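Local coordinates for Alpha/beta hydrolase fold protein (Ochrobactrum, PDB 4G9E) that probably hydrolyses the lactone ring of N-acyl homoserine lactones, acting as an AHL-lactonase of the alpha/beta hydrolase fold, at residues P116-L121 against A207-A212. Numbering follows the deposited sequence.
Sequences PEMRGL and AQLPIA
Leu121 and Ile211 form a parallel beta bridge where strands 120-124 and 211-216 run as neighbours in the central sheet of the alpha/beta hydrolase fold. Two backbone bonds set the register: Leu121 N donates to Pro210 O at 3.0 Å, and Ala212 N returns a bond to Leu121 O at 2.8 Å. Thus Leu121 uses both its N-H and its carbonyl on residues flanking its bridge partner, the usual parallel pattern. Each acceptor also meets a CA-H group, Gly120 CA at Pro210 O and, closer, Ile211 CA at Leu121 O (3.1 Å).

The tight apolar part lies just ahead of the bridge, in the chains leading into the strands. Methyl CD1 of Leu209 sits against the Met118 chain, 3.7 Å from SD with CB and CG nearly as near, and also reaches Gly120 CA; the Met118 and Leu209 side chains meet at a slant. Met118 CB points toward segment 207-212, and chi1 of -160°, with CG anti to the backbone N, sets Met118 CG 4.0 Å from Leu209 CD1. On the face that Leu121 and Ile211 share, Leu121 CB lies 4.4 Å from Ile211 CG1, a more relaxed fit, while Ile109 of helix 103-111 packs on Leu121. The Leu121 side chain is about 13 Å from the bound N-butanoyl-L-homoserine.

Whereas Met118 and Leu121 are buried, Pro210 and Arg119 are both partly exposed and meet more sparingly. The Pro210 ring touches a carbonyl through CD, 3.6 Å from Arg119 O, with Phe265 and Cys269 of helix 255-270 beside it, and the Arg119 side chain leads away to a salt bridge with Asp95. Polar pairing across this junction is therefore confined to backbone amides: they fix the register of the two strands, and the side chains add apolar packing to the chains that lead into it.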
# COMPACT_ATOMS: atom_id res chain seq x y z
N PRO A 116 6.62 3.18 -15.46
CA PRO A 116 7.37 2.12 -16.14
C PRO A 116 8.79 1.89 -15.63
O PRO A 116 9.33 0.82 -15.87
CB PRO A 116 7.39 2.61 -17.60
CG PRO A 116 7.25 4.09 -17.50
CD PRO A 116 6.28 4.28 -16.37
N GLU A 117 9.36 2.86 -14.95
CA GLU A 117 10.73 2.70 -14.44
C GLU A 117 10.78 2.24 -12.97
O GLU A 117 11.86 2.21 -12.36
CB GLU A 117 11.55 3.96 -14.67
CG GLU A 117 11.87 4.24 -16.14
CD GLU A 117 12.97 3.28 -16.75
OE1 GLU A 117 13.53 2.38 -16.05
OE2 GLU A 117 13.26 3.44 -17.97
N MET A 118 9.61 1.84 -12.45
CA MET A 118 9.54 1.26 -11.11
C MET A 118 10.61 0.18 -10.98
O MET A 118 10.69 -0.71 -11.83
CB MET A 118 8.16 0.64 -10.90
CG MET A 118 7.81 0.43 -9.43
SD MET A 118 6.30 -0.50 -9.15
CE MET A 118 5.07 0.57 -9.89
N ARG A 119 11.39 0.22 -9.92
CA ARG A 119 12.48 -0.74 -9.81
C ARG A 119 12.09 -2.04 -9.13
O ARG A 119 12.79 -3.04 -9.24
CB ARG A 119 13.72 -0.10 -9.18
CG ARG A 119 14.47 0.69 -10.24
CD ARG A 119 15.83 1.16 -9.82
NE ARG A 119 15.75 2.38 -9.04
CZ ARG A 119 16.82 3.02 -8.57
NH1 ARG A 119 18.03 2.56 -8.82
NH2 ARG A 119 16.66 4.13 -7.86
N GLY A 120 10.95 -2.03 -8.45
CA GLY A 120 10.42 -3.22 -7.82
C GLY A 120 9.14 -2.84 -7.10
O GLY A 120 8.93 -1.66 -6.82
N LEU A 121 8.32 -3.84 -6.80
CA LEU A 121 7.08 -3.63 -6.04
C LEU A 121 7.02 -4.67 -4.94
O LEU A 121 7.10 -5.86 -5.23
CB LEU A 121 5.88 -3.81 -6.97
CG LEU A 121 4.50 -3.83 -6.30
CD1 LEU A 121 4.20 -2.48 -5.67
CD2 LEU A 121 3.43 -4.18 -7.32
N ALA A 207 3.99 -9.27 -15.34
CA ALA A 207 4.95 -8.21 -15.01
C ALA A 207 6.37 -8.76 -14.89
O ALA A 207 6.60 -9.79 -14.27
CB ALA A 207 4.54 -7.53 -13.72
N GLN A 208 7.30 -8.04 -15.49
CA GLN A 208 8.71 -8.48 -15.49
C GLN A 208 9.52 -7.96 -14.28
O GLN A 208 10.55 -8.52 -13.94
CB GLN A 208 9.41 -8.01 -16.78
CG GLN A 208 8.69 -8.46 -18.03
CD GLN A 208 8.74 -9.92 -18.07
OE1 GLN A 208 7.83 -10.62 -17.64
NE2 GLN A 208 9.86 -10.40 -18.48
N LEU A 209 9.07 -6.86 -13.70
CA LEU A 209 9.82 -6.29 -12.57
C LEU A 209 9.73 -7.22 -11.36
O LEU A 209 8.81 -8.02 -11.24
CB LEU A 209 9.34 -4.88 -12.21
CG LEU A 209 8.21 -4.73 -11.20
CD1 LEU A 209 8.00 -3.27 -10.82
CD2 LEU A 209 6.92 -5.35 -11.72
N PRO A 210 10.70 -7.12 -10.45
CA PRO A 210 10.61 -7.94 -9.24
C PRO A 210 9.40 -7.55 -8.41
O PRO A 210 9.20 -6.37 -8.12
CB PRO A 210 11.90 -7.58 -8.48
CG PRO A 210 12.82 -7.01 -9.51
CD PRO A 210 11.93 -6.30 -10.48
N ILE A 211 8.63 -8.55 -8.01
CA ILE A 211 7.54 -8.35 -7.07
C ILE A 211 7.81 -9.18 -5.83
O ILE A 211 8.00 -10.40 -5.92
CB ILE A 211 6.15 -8.69 -7.67
CG1 ILE A 211 5.84 -7.75 -8.84
CG2 ILE A 211 5.09 -8.57 -6.59
CD1 ILE A 211 4.55 -8.06 -9.59
N ALA A 212 7.86 -8.51 -4.69
CA ALA A 212 8.05 -9.16 -3.40
C ALA A 212 6.73 -9.23 -2.68
O ALA A 212 5.93 -8.30 -2.73
CB ALA A 212 9.06 -8.39 -2.57